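Local coordinates for protein secretin XcpQ (PDB 4E9J) that forms, as the type II secretion secretin, the outer membrane channel for exported proteins such as elastase, here represented by its periplasmic N0, N1 and N2 domains, at residues 132-136 with 163-167; 75-79 with 140-144; 114-118 with 160-164. All coordinates share one frame; numbering follows the deposited sequence.

Helix 66-79 of the N0 domain supplies 75-79, and interaction 2 closes a loop of 60 residues from there to strand 141-145 of N1. Strand 114-119 opens N1, and interaction 3 joins it to helix 157-171 over 41 residues. Interaction 1 closes a shorter span of 26 residues, from the turn 132-136 to the same helix; it begins inside the span of interaction 3 and ends on the same stretch, sharing Ile163 and Glu164. Interaction 2 starts before the other two and ends inside their spans, so it crosses both. The N1 sheet lies between them: interaction 2 sets the N0 helix on one face, interactions 1 and 3 set the N1 helices on the other.

Interaction 1 of 3, residues 132-136 with 163-167; sequences IRPLV and IEDVI
Ile132, Leu135 and Val136 meet Ile163, Val166 and Ile167 by apolar packing, with no hydrogen bond between the two segments. At one end Ile132 and Ile167 run obliquely across each other. Ile132 CG2 lies 3.9 Å from Ile167 CG1, and Ile132 CD1 lies 4.1 Å from Ile167 CD1. Ile132 holds CG1 between the backbone N and the carbonyl carbon (chi1 59°), which puts CG2 beside the N and brings that branch onto Ile167. The same CG2 also grazes Val166. Leu135 and Val166 approach tip to tip, with Leu135 CD1 3.9 Å from Val166 CG1 and Val166 CG2 only slightly farther. Closer to its backbone, Leu135 presents CB to Ile163 CG1 at 4.0 Å, and Val136 CG2 touches Ile163 CD1 more loosely, at 4.4 Å.

A second kind of contact sets a methyl against the main chain: Ile163 CD1 lies 3.8 Å from Leu135 O, a plain van der Waals approach to the carbonyl.

Backbone hydrogen bonds shape the short 3-10 turn: Leu135 N bonds to Ile132 O at 2.9 Å and Val136 N to Arg133 O at 3.0 Å, so Ile132 and Leu135, three residues apart, both face the helix. On the other side, residues 163, 166 and 167 are the i, i+3, i+4 face of one helix.

The contact joins the end of helix 125-132 to helix 157-171, the helix pair of the N1 domain. Beneath them lies the sheet: Ile132 rests on Leu142, Leu151 and Ile153, Ile163 on Ile153, and Ile167 on Leu151 and Ile118.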
ATOM      1  N   ILE A 132      -5.520  10.071  -3.078  1.00 32.02           N
ATOM      2  CA  ILE A 132      -6.470   9.564  -4.068  1.00 32.72           C
ATOM      3  C   ILE A 132      -6.884   8.124  -3.781  1.00 34.37           C
ATOM      4  O   ILE A 132      -7.909   7.699  -4.294  1.00 32.98           O
ATOM      5  CB  ILE A 132      -5.979   9.776  -5.531  1.00 36.61           C
ATOM      6  CG1 ILE A 132      -4.646   9.083  -5.791  1.00 38.35           C
ATOM      7  CG2 ILE A 132      -5.891  11.294  -5.853  1.00 38.18           C
ATOM      8  CD1 ILE A 132      -4.337   8.908  -7.228  1.00 54.51           C
ATOM      9  N   ARG A 133      -6.122   7.378  -2.974  1.00 33.95           N
ATOM     10  CA  ARG A 133      -6.505   6.004  -2.631  1.00 35.03           C
ATOM     11  C   ARG A 133      -7.941   5.886  -2.056  1.00 38.12           C
ATOM     12  O   ARG A 133      -8.654   4.992  -2.521  1.00 37.29           O
ATOM     13  CB  ARG A 133      -5.487   5.300  -1.719  1.00 36.49           C
ATOM     14  CG  ARG A 133      -5.417   3.803  -2.004  1.00 50.76           C
ATOM     15  CD  ARG A 133      -4.457   3.072  -1.095  1.00 55.98           C
ATOM     16  NE  ARG A 133      -3.048   3.302  -1.415  1.00 60.11           N
ATOM     17  CZ  ARG A 133      -2.373   2.728  -2.411  1.00 76.04           C
ATOM     18  NH1 ARG A 133      -2.982   1.890  -3.249  1.00 62.71           N
ATOM     19  NH2 ARG A 133      -1.086   3.002  -2.591  1.00 67.69           N
ATOM     20  N   PRO A 134      -8.485   6.809  -1.219  1.00 35.38           N
ATOM     21  CA  PRO A 134      -9.897   6.640  -0.796  1.00 35.12           C
ATOM     22  C   PRO A 134     -10.907   6.598  -1.943  1.00 40.45           C
ATOM     23  O   PRO A 134     -12.055   6.187  -1.743  1.00 38.91           O
ATOM     24  CB  PRO A 134     -10.175   7.859   0.104  1.00 36.62           C
ATOM     25  CG  PRO A 134      -8.909   8.514   0.340  1.00 40.73           C
ATOM     26  CD  PRO A 134      -7.862   7.991  -0.570  1.00 36.61           C
ATOM     27  N   LEU A 135     -10.492   7.039  -3.132  1.00 38.45           N
ATOM     28  CA  LEU A 135     -11.372   7.098  -4.268  1.00 39.17           C
ATOM     29  C   LEU A 135     -11.277   5.880  -5.158  1.00 42.04           C
ATOM     30  O   LEU A 135     -12.116   5.753  -6.036  1.00 43.11           O
ATOM     31  CB  LEU A 135     -11.049   8.340  -5.085  1.00 40.54           C
ATOM     32  CG  LEU A 135     -11.037   9.660  -4.304  1.00 47.91           C
ATOM     33  CD1 LEU A 135     -10.537  10.777  -5.173  1.00 49.07           C
ATOM     34  CD2 LEU A 135     -12.412   9.987  -3.769  1.00 50.28           C
ATOM     35  N   VAL A 136     -10.256   5.026  -4.999  1.00 36.40           N
ATOM     36  CA  VAL A 136     -10.125   3.849  -5.842  1.00 36.13           C
ATOM     37  C   VAL A 136     -10.829   2.694  -5.134  1.00 39.40           C
ATOM     38  O   VAL A 136     -10.440   2.338  -4.026  1.00 38.97           O
ATOM     39  CB  VAL A 136      -8.643   3.540  -6.168  1.00 39.69           C
ATOM     40  CG1 VAL A 136      -8.530   2.288  -7.044  1.00 39.07           C
ATOM     41  CG2 VAL A 136      -7.988   4.746  -6.841  1.00 39.41           C
ATOM     42  N   ILE A 163     -11.706  11.053 -10.916  1.00 40.06           N
ATOM     43  CA  ILE A 163     -10.415  11.040 -10.208  1.00 39.45           C
ATOM     44  C   ILE A 163      -9.405  11.956 -10.917  1.00 42.04           C
ATOM     45  O   ILE A 163      -8.617  12.629 -10.254  1.00 40.95           O
ATOM     46  CB  ILE A 163      -9.897   9.593  -9.998  1.00 42.65           C
ATOM     47  CG1 ILE A 163     -10.829   8.821  -9.059  1.00 43.42           C
ATOM     48  CG2 ILE A 163      -8.440   9.582  -9.437  1.00 43.50           C
ATOM     49  CD1 ILE A 163     -10.685   7.326  -9.142  1.00 47.81           C
ATOM     50  N   GLU A 164      -9.409  11.971 -12.246  1.00 39.57           N
ATOM     51  CA  GLU A 164      -8.523  12.864 -13.001  1.00 39.83           C
ATOM     52  C   GLU A 164      -8.752  14.365 -12.625  1.00 44.07           C
ATOM     53  O   GLU A 164      -7.772  15.107 -12.548  1.00 44.32           O
ATOM     54  CB  GLU A 164      -8.647  12.599 -14.512  1.00 41.37           C
ATOM     55  CG  GLU A 164      -7.570  13.266 -15.356  1.00 51.12           C
ATOM     56  CD  GLU A 164      -7.207  12.570 -16.656  1.00 74.14           C
ATOM     57  OE1 GLU A 164      -7.955  11.667 -17.093  1.00 67.79           O
ATOM     58  OE2 GLU A 164      -6.166  12.943 -17.245  1.00 70.35           O
ATOM     59  N   ASP A 165     -10.011  14.804 -12.358  1.00 40.06           N
ATOM     60  CA  ASP A 165     -10.287  16.186 -11.903  1.00 38.78           C
ATOM     61  C   ASP A 165      -9.738  16.433 -10.500  1.00 39.52           C
ATOM     62  O   ASP A 165      -9.285  17.539 -10.232  1.00 39.30           O
ATOM     63  CB  ASP A 165     -11.787  16.512 -11.916  1.00 40.28           C
ATOM     64  N   VAL A 166      -9.781  15.422  -9.610  1.00 35.02           N
ATOM     65  CA  VAL A 166      -9.285  15.537  -8.229  1.00 33.67           C
ATOM     66  C   VAL A 166      -7.768  15.687  -8.268  1.00 34.18           C
ATOM     67  O   VAL A 166      -7.217  16.526  -7.561  1.00 33.74           O
ATOM     68  CB  VAL A 166      -9.743  14.336  -7.353  1.00 37.32           C
ATOM     69  CG1 VAL A 166      -9.037  14.321  -5.993  1.00 36.53           C
ATOM     70  CG2 VAL A 166     -11.254  14.357  -7.164  1.00 37.59           C
ATOM     71  N   ILE A 167      -7.105  14.901  -9.110  1.00 30.21           N
ATOM     72  CA  ILE A 167      -5.652  14.980  -9.304  1.00 30.15           C
ATOM     73  C   ILE A 167      -5.281  16.368  -9.821  1.00 36.29           C
ATOM     74  O   ILE A 167      -4.368  16.974  -9.278  1.00 36.73           O
ATOM     75  CB  ILE A 167      -5.115  13.848 -10.230  1.00 32.66           C
ATOM     76  CG1 ILE A 167      -5.275  12.473  -9.555  1.00 32.72           C
ATOM     77  CG2 ILE A 167      -3.642  14.103 -10.583  1.00 33.35           C
ATOM     78  CD1 ILE A 167      -5.179  11.317 -10.441  1.00 39.40           C
TER

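Interaction 2 of 3, residues 75-79 with 140-144; sequences SVMST and GHLAA
His141 carries CG anti to its own backbone N (chi1 -177°), and with the ring turned about CB-CG (chi2 83°) NE2 comes to Ser75 OG on the helix. Ser75 OG and His141 NE2 hydrogen-bond at 2.8 Å, and either may be the donor. The ring leans over the helix backbone: Ser75 O sits 4.0 Å above the plane of the His141 ring, over the centre. That carbonyl is gripped twice, by Thr79 N and by Thr79 OG1, each at 2.8 Å from Ser75 O and reaching it from opposite faces of the carbonyl plane; the hydroxyl thus curls back one helical turn. Here the N0 domain docks on N1, residues 75-79 at the end of helix 66-79 running nearly antiparallel to strand residues 141-144 on the N1 sheet. Thr79 OG1 also hydrogen-bonds Ser154 OG on the adjacent strand, so one hydroxyl ties helix to sheet. Thr79 OG1 lies 3.2 Å from His141 CB, the two side chains passing at a slant. Ser78 OG approaches the ring obliquely, 3.7 Å from His141 ND1. Beyond His141, Ala143 CB rests 3.7 Å from Ser75 OG.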
ATOM      1  N   SER A  75       0.245  -3.755 -14.556  1.00 26.63           N
ATOM      2  CA  SER A  75      -0.911  -3.134 -13.933  1.00 26.72           C
ATOM      3  C   SER A  75      -2.190  -3.672 -14.542  1.00 31.72           C
ATOM      4  O   SER A  75      -3.144  -3.917 -13.813  1.00 31.37           O
ATOM      5  CB  SER A  75      -0.874  -1.613 -14.076  1.00 30.38           C
ATOM      6  OG  SER A  75      -0.158  -1.029 -13.000  1.00 40.89           O
ATOM      7  N   VAL A  76      -2.225  -3.859 -15.875  1.00 29.34           N
ATOM      8  CA  VAL A  76      -3.409  -4.412 -16.544  1.00 28.62           C
ATOM      9  C   VAL A  76      -3.611  -5.872 -16.123  1.00 30.30           C
ATOM     10  O   VAL A  76      -4.725  -6.268 -15.807  1.00 30.54           O
ATOM     11  CB  VAL A  76      -3.339  -4.216 -18.087  1.00 33.29           C
ATOM     12  CG1 VAL A  76      -4.403  -5.038 -18.817  1.00 32.67           C
ATOM     13  CG2 VAL A  76      -3.495  -2.735 -18.431  1.00 33.40           C
ATOM     14  N   MET A  77      -2.548  -6.655 -16.068  1.00 27.09           N
ATOM     15  CA  MET A  77      -2.651  -8.063 -15.666  1.00 27.81           C
ATOM     16  C   MET A  77      -3.182  -8.144 -14.227  1.00 37.39           C
ATOM     17  O   MET A  77      -4.175  -8.822 -13.976  1.00 37.95           O
ATOM     18  CB  MET A  77      -1.271  -8.741 -15.733  1.00 29.68           C
ATOM     19  CG  MET A  77      -0.756  -9.116 -17.142  1.00 31.76           C
ATOM     20  SD  MET A  77      -1.901  -9.924 -18.301  1.00 35.70           S
ATOM     21  CE  MET A  77      -2.425  -8.568 -19.197  1.00 32.82           C
ATOM     22  N   SER A  78      -2.538  -7.420 -13.298  1.00 34.90           N
ATOM     23  CA  SER A  78      -2.966  -7.344 -11.906  1.00 34.73           C
ATOM     24  C   SER A  78      -4.403  -6.842 -11.767  1.00 38.38           C
ATOM     25  O   SER A  78      -5.147  -7.422 -10.978  1.00 37.78           O
ATOM     26  CB  SER A  78      -2.018  -6.473 -11.086  1.00 39.79           C
ATOM     27  OG  SER A  78      -2.493  -6.292  -9.764  1.00 57.70           O
ATOM     28  N   THR A  79      -4.833  -5.853 -12.589  1.00 34.20           N
ATOM     29  CA  THR A  79      -6.219  -5.357 -12.540  1.00 34.27           C
ATOM     30  C   THR A  79      -7.234  -6.479 -12.770  1.00 39.32           C
ATOM     31  O   THR A  79      -8.258  -6.493 -12.106  1.00 39.14           O
ATOM     32  CB  THR A  79      -6.458  -4.207 -13.552  1.00 39.97           C
ATOM     33  OG1 THR A  79      -5.718  -3.045 -13.139  1.00 39.54           O
ATOM     34  CG2 THR A  79      -7.966  -3.822 -13.712  1.00 33.75           C
ATOM     35  N   GLY A 140     -10.560  -1.980  -8.073  1.00 45.61           N
ATOM     36  CA  GLY A 140      -9.669  -1.186  -8.894  1.00 43.57           C
ATOM     37  C   GLY A 140      -8.202  -1.405  -8.625  1.00 42.50           C
ATOM     38  O   GLY A 140      -7.800  -2.288  -7.872  1.00 40.74           O
ATOM     39  N   HIS A 141      -7.399  -0.574  -9.258  1.00 37.70           N
ATOM     40  CA  HIS A 141      -5.952  -0.661  -9.177  1.00 35.47           C
ATOM     41  C   HIS A 141      -5.384   0.724  -9.153  1.00 37.73           C
ATOM     42  O   HIS A 141      -5.892   1.611  -9.823  1.00 36.10           O
ATOM     43  CB  HIS A 141      -5.409  -1.408 -10.401  1.00 36.27           C
ATOM     44  CG  HIS A 141      -3.936  -1.629 -10.417  1.00 38.88           C
ATOM     45  ND1 HIS A 141      -3.352  -2.681  -9.754  1.00 40.38           N
ATOM     46  CD2 HIS A 141      -2.974  -0.920 -11.038  1.00 40.77           C
ATOM     47  CE1 HIS A 141      -2.051  -2.578  -9.979  1.00 40.19           C
ATOM     48  NE2 HIS A 141      -1.781  -1.548 -10.768  1.00 40.50           N
ATOM     49  N   LEU A 142      -4.315   0.912  -8.402  1.00 34.78           N
ATOM     50  CA  LEU A 142      -3.621   2.184  -8.376  1.00 35.97           C
ATOM     51  C   LEU A 142      -2.144   1.888  -8.225  1.00 41.19           C
ATOM     52  O   LEU A 142      -1.770   1.184  -7.303  1.00 39.85           O
ATOM     53  CB  LEU A 142      -4.144   3.098  -7.255  1.00 36.16           C
ATOM     54  CG  LEU A 142      -3.449   4.453  -7.103  1.00 40.57           C
ATOM     55  CD1 LEU A 142      -3.638   5.319  -8.344  1.00 42.34           C
ATOM     56  CD2 LEU A 142      -3.999   5.200  -5.873  1.00 40.98           C
ATOM     57  N   ALA A 143      -1.320   2.369  -9.169  1.00 38.66           N
ATOM     58  CA  ALA A 143       0.133   2.181  -9.151  1.00 37.63           C
ATOM     59  C   ALA A 143       0.831   3.452  -9.618  1.00 40.05           C
ATOM     60  O   ALA A 143       0.277   4.189 -10.428  1.00 37.82           O
ATOM     61  CB  ALA A 143       0.531   1.022 -10.056  1.00 38.17           C
ATOM     62  N   ALA A 144       2.052   3.694  -9.114  1.00 36.60           N
ATOM     63  CA  ALA A 144       2.881   4.825  -9.520  1.00 36.43           C
ATOM     64  C   ALA A 144       3.837   4.419 -10.640  1.00 38.32           C
ATOM     65  O   ALA A 144       4.307   3.275 -10.673  1.00 37.98           O
ATOM     66  CB  ALA A 144       3.695   5.331  -8.336  1.00 37.44           C
TER

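Interaction 3 of 3, residues 114-118 with 160-164; sequences ETRVI and IARIE
The guanidinium of Arg116 carries Ile160 CG2 over one face, 3.5 Å above the plane and offset toward the rim, while Glu114 and Glu164 bring carboxylates to its edge. The setting is the KH-like fold of the N1 domain, in which helix 157-171 covers the sheet, its 160-164 part running almost parallel to strand residues 114-118. The three charged residues form a salt-bridge network. Arg116 NE donates to Glu114 OE2 at 2.9 Å in a nearly straight bond (172°), meeting that oxygen from above its carboxylate plane. Arg116 NH1 donates to Glu164 OE1 at 2.8 Å with a more bent N-H geometry (141°), the oxygen being met nearly along its C-O axis. The Glu164 carboxylate plane is turned 57° from the guanidinium. With a carboxylate at NE and another at NH1, the group is held against rotation, and the two acids probably share its positive charge. Glu114 OE1 is held in turn by Ser157 OG, on the same helix.

The bend of Arg116 at chi3 lays its guanidinium end over Ile160, with Arg116 NE 3.6 Å from Ile160 CG2. Further along the strand Ile118 CD1 meets that same Ile160 CG2 at 4.2 Å, and Ile118 CG2 comes within 4.0 Å of Glu164 OE2. At the other end Ile160 CD1 reaches the strand backbone, 3.2 Å from Glu114 O.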
ATOM      1  N   GLU A 114     -11.445   0.173 -17.184  1.00 39.08           N
ATOM      2  CA  GLU A 114     -10.436   0.851 -17.991  1.00 36.12           C
ATOM      3  C   GLU A 114      -9.199   1.031 -17.130  1.00 35.05           C
ATOM      4  O   GLU A 114      -9.333   1.363 -15.963  1.00 31.62           O
ATOM      5  CB  GLU A 114     -10.917   2.211 -18.516  1.00 37.22           C
ATOM      6  CG  GLU A 114      -9.858   2.972 -19.320  1.00 39.67           C
ATOM      7  CD  GLU A 114     -10.225   4.366 -19.797  1.00 65.02           C
ATOM      8  OE1 GLU A 114     -11.429   4.641 -19.994  1.00 52.11           O
ATOM      9  OE2 GLU A 114      -9.296   5.179 -20.006  1.00 60.97           O
ATOM     10  N   THR A 115      -7.998   0.785 -17.700  1.00 32.38           N
ATOM     11  CA  THR A 115      -6.698   1.034 -17.072  1.00 30.61           C
ATOM     12  C   THR A 115      -6.113   2.282 -17.755  1.00 34.34           C
ATOM     13  O   THR A 115      -5.697   2.200 -18.912  1.00 32.79           O
ATOM     14  CB  THR A 115      -5.794  -0.165 -17.200  1.00 39.46           C
ATOM     15  OG1 THR A 115      -6.434  -1.277 -16.566  1.00 38.41           O
ATOM     16  CG2 THR A 115      -4.423   0.084 -16.571  1.00 39.08           C
ATOM     17  N   ARG A 116      -6.097   3.436 -17.053  1.00 28.73           N
ATOM     18  CA  ARG A 116      -5.639   4.698 -17.609  1.00 28.54           C
ATOM     19  C   ARG A 116      -4.372   5.216 -16.927  1.00 32.85           C
ATOM     20  O   ARG A 116      -4.281   5.137 -15.708  1.00 31.75           O
ATOM     21  CB  ARG A 116      -6.745   5.758 -17.443  1.00 27.38           C
ATOM     22  CG  ARG A 116      -6.473   6.968 -18.314  1.00 33.49           C
ATOM     23  CD  ARG A 116      -7.460   8.069 -18.118  1.00 34.77           C
ATOM     24  NE  ARG A 116      -8.771   7.730 -18.670  1.00 45.32           N
ATOM     25  CZ  ARG A 116      -9.812   8.547 -18.679  1.00 56.79           C
ATOM     26  NH1 ARG A 116      -9.716   9.763 -18.143  1.00 40.38           N
ATOM     27  NH2 ARG A 116     -10.972   8.150 -19.204  1.00 45.46           N
ATOM     28  N   VAL A 117      -3.406   5.749 -17.698  1.00 29.52           N
ATOM     29  CA  VAL A 117      -2.203   6.384 -17.169  1.00 28.81           C
ATOM     30  C   VAL A 117      -2.522   7.878 -17.106  1.00 33.59           C
ATOM     31  O   VAL A 117      -2.984   8.452 -18.092  1.00 33.47           O
ATOM     32  CB  VAL A 117      -0.959   6.124 -18.052  1.00 31.88           C
ATOM     33  CG1 VAL A 117       0.269   6.832 -17.481  1.00 31.39           C
ATOM     34  CG2 VAL A 117      -0.675   4.637 -18.191  1.00 30.84           C
ATOM     35  N   ILE A 118      -2.305   8.499 -15.951  1.00 31.44           N
ATOM     36  CA  ILE A 118      -2.589   9.918 -15.706  1.00 31.09           C
ATOM     37  C   ILE A 118      -1.265  10.574 -15.420  1.00 35.71           C
ATOM     38  O   ILE A 118      -0.649  10.256 -14.415  1.00 34.59           O
ATOM     39  CB  ILE A 118      -3.582  10.111 -14.517  1.00 35.05           C
ATOM     40  CG1 ILE A 118      -4.917   9.383 -14.802  1.00 36.46           C
ATOM     41  CG2 ILE A 118      -3.864  11.598 -14.277  1.00 35.78           C
ATOM     42  CD1 ILE A 118      -5.994   9.489 -13.687  1.00 44.75           C
ATOM     43  N   ILE A 160     -12.892   7.162 -13.571  1.00 39.66           N
ATOM     44  CA  ILE A 160     -11.528   7.623 -13.821  1.00 37.77           C
ATOM     45  C   ILE A 160     -11.533   9.128 -14.127  1.00 42.42           C
ATOM     46  O   ILE A 160     -10.675   9.827 -13.615  1.00 40.61           O
ATOM     47  CB  ILE A 160     -10.778   6.825 -14.907  1.00 38.87           C
ATOM     48  CG1 ILE A 160     -10.728   5.329 -14.551  1.00 37.87           C
ATOM     49  CG2 ILE A 160      -9.349   7.416 -15.092  1.00 38.58           C
ATOM     50  CD1 ILE A 160     -10.020   4.449 -15.489  1.00 41.66           C
ATOM     51  N   ALA A 161     -12.490   9.617 -14.942  1.00 41.09           N
ATOM     52  CA  ALA A 161     -12.616  11.044 -15.272  1.00 41.41           C
ATOM     53  C   ALA A 161     -12.770  11.883 -14.004  1.00 42.08           C
ATOM     54  O   ALA A 161     -12.172  12.955 -13.908  1.00 39.51           O
ATOM     55  CB  ALA A 161     -13.810  11.268 -16.214  1.00 42.34           C
ATOM     56  N   ARG A 162     -13.564  11.384 -13.025  1.00 39.58           N
ATOM     57  CA  ARG A 162     -13.786  12.083 -11.754  1.00 39.19           C
ATOM     58  C   ARG A 162     -12.486  12.161 -10.963  1.00 41.53           C
ATOM     59  O   ARG A 162     -12.160  13.234 -10.452  1.00 38.97           O
ATOM     60  CB  ARG A 162     -14.891  11.409 -10.919  1.00 41.12           C
ATOM     61  N   ILE A 163     -11.706  11.053 -10.916  1.00 40.06           N
ATOM     62  CA  ILE A 163     -10.415  11.040 -10.208  1.00 39.45           C
ATOM     63  C   ILE A 163      -9.405  11.956 -10.917  1.00 42.04           C
ATOM     64  O   ILE A 163      -8.617  12.629 -10.254  1.00 40.95           O
ATOM     65  CB  ILE A 163      -9.897   9.593  -9.998  1.00 42.65           C
ATOM     66  CG1 ILE A 163     -10.829   8.821  -9.059  1.00 43.42           C
ATOM     67  CG2 ILE A 163      -8.440   9.582  -9.437  1.00 43.50           C
ATOM     68  CD1 ILE A 163     -10.685   7.326  -9.142  1.00 47.81           C
ATOM     69  N   GLU A 164      -9.409  11.971 -12.246  1.00 39.57           N
ATOM     70  CA  GLU A 164      -8.523  12.864 -13.001  1.00 39.83           C
ATOM     71  C   GLU A 164      -8.752  14.365 -12.625  1.00 44.07           C
ATOM     72  O   GLU A 164      -7.772  15.107 -12.548  1.00 44.32           O
ATOM     73  CB  GLU A 164      -8.647  12.599 -14.512  1.00 41.37           C
ATOM     74  CG  GLU A 164      -7.570  13.266 -15.356  1.00 51.12           C
ATOM     75  CD  GLU A 164      -7.207  12.570 -16.656  1.00 74.14           C
ATOM     76  OE1 GLU A 164      -7.955  11.667 -17.093  1.00 67.79           O
ATOM     77  OE2 GLU A 164      -6.166  12.943 -17.245  1.00 70.35           O
TER